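PDB 4NG2: uncharacterized protein from Pseudomonas aeruginosa, which probably acts as an antiactivator that blocks the quorum-sensing transcription factor LasR. Local coordinates for residues P50-P53 and A54-G58; Q73-T76 and A77-F80. All blocks are in the same frame, centred on the assembly; numbering follows the deposited sequence.

Contact 1: residues P50-P53 and A54-G58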
loop_
_atom_site.group_PDB
_atom_site.type_symbol
_atom_site.label_atom_id
_atom_site.label_comp_id
_atom_site.label_asym_id
_atom_site.label_seq_id
_atom_site.Cartn_x
_atom_site.Cartn_y
_atom_site.Cartn_z
ATOM N N PRO E 50 8.688 15.142 -8.683
ATOM C CA PRO E 50 9.519 15.736 -7.632
ATOM C C PRO E 50 8.601 16.243 -6.534
ATOM O O PRO E 50 7.613 16.918 -6.825
ATOM C CB PRO E 50 10.224 16.900 -8.347
ATOM C CG PRO E 50 9.369 17.213 -9.534
ATOM C CD PRO E 50 8.746 15.905 -9.947
ATOM N N ALA E 51 8.919 15.915 -5.289
ATOM C CA ALA E 51 8.018 16.184 -4.192
ATOM C C ALA E 51 8.704 16.318 -2.840
ATOM O O ALA E 51 8.049 16.132 -1.799
ATOM C CB ALA E 51 6.937 15.087 -4.128
ATOM N N GLN E 52 9.999 16.640 -2.839
ATOM C CA GLN E 52 10.743 16.820 -1.577
ATOM C C GLN E 52 10.116 17.853 -0.607
ATOM O O GLN E 52 9.949 17.561 0.592
ATOM C CB GLN E 52 12.224 17.133 -1.840
ATOM C CG GLN E 52 13.183 16.033 -1.347
ATOM C CD GLN E 52 13.269 15.996 0.163
ATOM O OE1 GLN E 52 13.259 17.043 0.789
ATOM N NE2 GLN E 52 13.352 14.804 0.755
ATOM N N PRO E 53 9.731 19.045 -1.122
ATOM C CA PRO E 53 9.044 20.016 -0.256
ATOM C C PRO E 53 7.776 19.445 0.361
ATOM O O PRO E 53 7.625 19.545 1.575
ATOM C CB PRO E 53 8.694 21.168 -1.194
ATOM C CG PRO E 53 9.620 21.004 -2.403
ATOM C CD PRO E 53 9.841 19.514 -2.518
ATOM N N ALA E 54 6.882 18.851 -0.426
ATOM C CA ALA E 54 5.727 18.201 0.190
ATOM C C ALA E 54 6.208 17.220 1.245
ATOM O O ALA E 54 5.662 17.158 2.328
ATOM C CB ALA E 54 4.849 17.511 -0.842
ATOM N N ILE E 55 7.256 16.463 0.957
ATOM C CA ILE E 55 7.747 15.513 1.960
ATOM C C ILE E 55 8.111 16.258 3.252
ATOM O O ILE E 55 7.577 15.956 4.336
ATOM C CB ILE E 55 8.930 14.630 1.427
ATOM C CG1 ILE E 55 8.433 13.660 0.346
ATOM C CG2 ILE E 55 9.591 13.833 2.559
ATOM C CD1 ILE E 55 7.719 12.451 0.898
ATOM N N ASP E 56 8.980 17.254 3.147
ATOM C CA ASP E 56 9.346 18.020 4.344
ATOM C C ASP E 56 8.175 18.700 5.062
ATOM O O ASP E 56 8.197 18.824 6.283
ATOM C CB ASP E 56 10.466 19.019 4.054
ATOM C CG ASP E 56 11.779 18.332 3.678
ATOM O OD1 ASP E 56 12.141 17.302 4.315
ATOM O OD2 ASP E 56 12.448 18.835 2.742
ATOM N N LYS E 57 7.147 19.124 4.334
ATOM C CA LYS E 57 6.008 19.739 5.009
ATOM C C LYS E 57 5.320 18.710 5.882
ATOM O O LYS E 57 4.874 19.007 6.984
ATOM C CB LYS E 57 5.011 20.379 4.030
ATOM C CG LYS E 57 3.950 21.261 4.732
ATOM C CD LYS E 57 2.918 21.849 3.755
ATOM C CE LYS E 57 3.568 22.722 2.671
ATOM N NZ LYS E 57 2.558 23.504 1.886
ATOM N N GLY E 58 5.243 17.487 5.387
ATOM C CA GLY E 58 4.699 16.408 6.190
ATOM C C GLY E 58 5.594 16.005 7.354
ATOM O O GLY E 58 5.092 15.590 8.397
#
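Ile55 meets Ala51 where the chain enters helix 52-66. The Ile55 N donates to Ala51 O over 2.9 Å. Ala51 occupies the N-cap position, so this is the opening i to i+4 bond of the helix. Two more of the same kind follow, Asp56 N to Gln52 O at 2.7 Å and Lys57 N to Pro53 O at 2.8 Å. Pro53 has no amide hydrogen to give, which costs nothing in the first turn, where amides have no preceding carbonyl of the helix to meet.

The tightly packed side belongs to Ala51, Ala54 and Ile55, all buried. CG1 of Ile55 stands beside its own backbone N (chi1 -69°), which sets it against the capping carbonyl, 3.3 Å from Ala51 O. The methyl CB of Ala54 reaches the same oxygen at 3.6 Å. Beyond the turn, Ala54 and Ile55 pack on Ala93 of helix 88-107, and Ile55 also touches Val32 and Ile34 of strand 31-34.

On the looser side the Pro53 ring is exposed, while Gln52 and Asp56 are partly exposed. The Gln52 amide and the Asp56 carboxylate lie next to each other, their planes 62° apart. The chemistry thus divides the turn: Ala54 and Ile55 are buried against helix 88-107, whereas Pro53, Gln52 and Asp56 keep some exposure. Three i to i+4 bonds satisfy the carbonyls of Ala51, Gln52 and Pro53, so the backbone polarity of the turn is met within the helix while the polar side chains stay on the more solvent-accessible side.

Contact 2: residues Q73-T76 and A77-F80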
loop_
_atom_site.group_PDB
_atom_site.type_symbol
_atom_site.label_atom_id
_atom_site.label_comp_id
_atom_site.label_asym_id
_atom_site.label_seq_id
_atom_site.Cartn_x
_atom_site.Cartn_y
_atom_site.Cartn_z
ATOM N N GLN E 73 -4.433 17.113 19.549
ATOM C CA GLN E 73 -5.211 17.460 18.349
ATOM C C GLN E 73 -4.585 16.948 17.041
ATOM O O GLN E 73 -4.385 17.731 16.106
ATOM C CB GLN E 73 -5.399 18.984 18.268
ATOM C CG GLN E 73 -6.617 19.523 19.028
ATOM C CD GLN E 73 -7.800 19.867 18.109
ATOM O OE1 GLN E 73 -8.970 19.681 18.465
ATOM N NE2 GLN E 73 -7.490 20.380 16.926
ATOM N N LEU E 74 -4.287 15.646 16.972
ATOM C CA LEU E 74 -3.481 15.076 15.875
ATOM C C LEU E 74 -4.118 15.120 14.471
ATOM O O LEU E 74 -3.442 15.433 13.475
ATOM C CB LEU E 74 -3.068 13.634 16.197
ATOM C CG LEU E 74 -2.069 12.985 15.232
ATOM C CD1 LEU E 74 -0.696 13.664 15.289
ATOM C CD2 LEU E 74 -1.927 11.493 15.489
ATOM N N TRP E 75 -5.403 14.789 14.380
ATOM C CA TRP E 75 -6.075 14.797 13.077
ATOM C C TRP E 75 -6.109 16.185 12.459
ATOM O O TRP E 75 -6.029 16.333 11.240
ATOM C CB TRP E 75 -7.494 14.263 13.191
ATOM C CG TRP E 75 -8.346 14.520 11.972
ATOM C CD1 TRP E 75 -9.389 15.390 11.875
ATOM C CD2 TRP E 75 -8.238 13.881 10.693
ATOM N NE1 TRP E 75 -9.935 15.335 10.619
ATOM C CE2 TRP E 75 -9.249 14.420 9.872
ATOM C CE3 TRP E 75 -7.381 12.908 10.161
ATOM C CZ2 TRP E 75 -9.430 14.023 8.551
ATOM C CZ3 TRP E 75 -7.560 12.512 8.845
ATOM C CH2 TRP E 75 -8.581 13.071 8.056
ATOM N N THR E 76 -6.232 17.198 13.303
ATOM C CA THR E 76 -6.276 18.573 12.840
ATOM C C THR E 76 -4.978 18.999 12.193
ATOM O O THR E 76 -4.995 19.712 11.202
ATOM C CB THR E 76 -6.527 19.534 13.988
ATOM O OG1 THR E 76 -7.864 19.354 14.465
ATOM C CG2 THR E 76 -6.342 20.967 13.513
ATOM N N ALA E 77 -3.848 18.586 12.745
ATOM C CA ALA E 77 -2.577 19.007 12.166
ATOM C C ALA E 77 -2.393 18.342 10.832
ATOM O O ALA E 77 -1.838 18.913 9.892
ATOM C CB ALA E 77 -1.412 18.664 13.081
ATOM N N PHE E 78 -2.853 17.110 10.762
ATOM C CA PHE E 78 -2.748 16.340 9.541
ATOM C C PHE E 78 -3.710 16.916 8.489
ATOM O O PHE E 78 -3.303 17.197 7.364
ATOM C CB PHE E 78 -3.032 14.874 9.880
ATOM C CG PHE E 78 -3.083 13.983 8.713
ATOM C CD1 PHE E 78 -1.927 13.453 8.183
ATOM C CD2 PHE E 78 -4.294 13.653 8.145
ATOM C CE1 PHE E 78 -1.979 12.600 7.082
ATOM C CE2 PHE E 78 -4.357 12.808 7.059
ATOM C CZ PHE E 78 -3.205 12.280 6.523
ATOM N N ALA E 79 -4.965 17.142 8.869
ATOM C CA ALA E 79 -5.960 17.671 7.943
ATOM C C ALA E 79 -5.599 19.044 7.450
ATOM O O ALA E 79 -5.713 19.320 6.244
ATOM C CB ALA E 79 -7.338 17.703 8.564
ATOM N N PHE E 80 -5.153 19.918 8.346
ATOM C CA PHE E 80 -4.797 21.257 7.879
ATOM C C PHE E 80 -3.531 21.278 7.054
ATOM O O PHE E 80 -3.444 22.015 6.078
ATOM C CB PHE E 80 -4.771 22.283 9.015
ATOM C CG PHE E 80 -6.124 22.835 9.322
ATOM C CD1 PHE E 80 -6.984 22.160 10.189
ATOM C CD2 PHE E 80 -6.578 23.979 8.686
ATOM C CE1 PHE E 80 -8.254 22.640 10.467
ATOM C CE2 PHE E 80 -7.866 24.467 8.955
ATOM C CZ PHE E 80 -8.700 23.788 9.852
#
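Leu74 O receives two amides, Phe78 N at 3.2 Å and, weakly, Ala77 N. The next carbonyl, Trp75 O, takes a shorter bond from Ala79 N at 2.7 Å. Phe80 N to Thr76 O, at 2.9 Å, continues the i to i+4 series.

The indole of Trp75 has its CG anti to the backbone N (chi1 167°), which carries it along the helix surface to meet two residues. Ala79 CB makes a CH-pi contact over one face, 4.2 Å from the centroid of the five-membered ring. Trp75 CZ3 meets Phe78 CD2 at 3.5 Å, the two rings being oblique with planes 37° apart. Farther round, Thr76 and Phe80 lie side by side: CG2 of Thr76 is 3.6 Å from Phe80 CD1, and Thr76 O lies in the Phe80 ring plane, at its edge.

Phe78 meets Phe98 of helix 88-107 edge-to-face, while Leu74 and Phe78 pack on Leu99 of the second subunit. The arrangement is that of the first turns of a largely apolar helix, with Gln73 at the N-cap position, packed at a helical subunit interface.

Coming from the N terminus, the chain runs through helix 19-25 and the antiparallel pair 31-34 and 43-46 before contact 1 starts helix 52-66. It then leaves that helix and, past a connecting loop, contact 2 starts helix 74-83. Each contact closes a single helical turn, and the two are in series, neither nested nor crossed. Their centres are about 17 Å apart and their nearest atoms about 7 Å, without touching. Helix 88-107 joins them indirectly: Ala93 and Ala97 receive residues of contact 1, Phe98 and Leu102 those of contact 2. Contact 1 also reaches strand 31-34, whereas contact 2 extends to the second subunit.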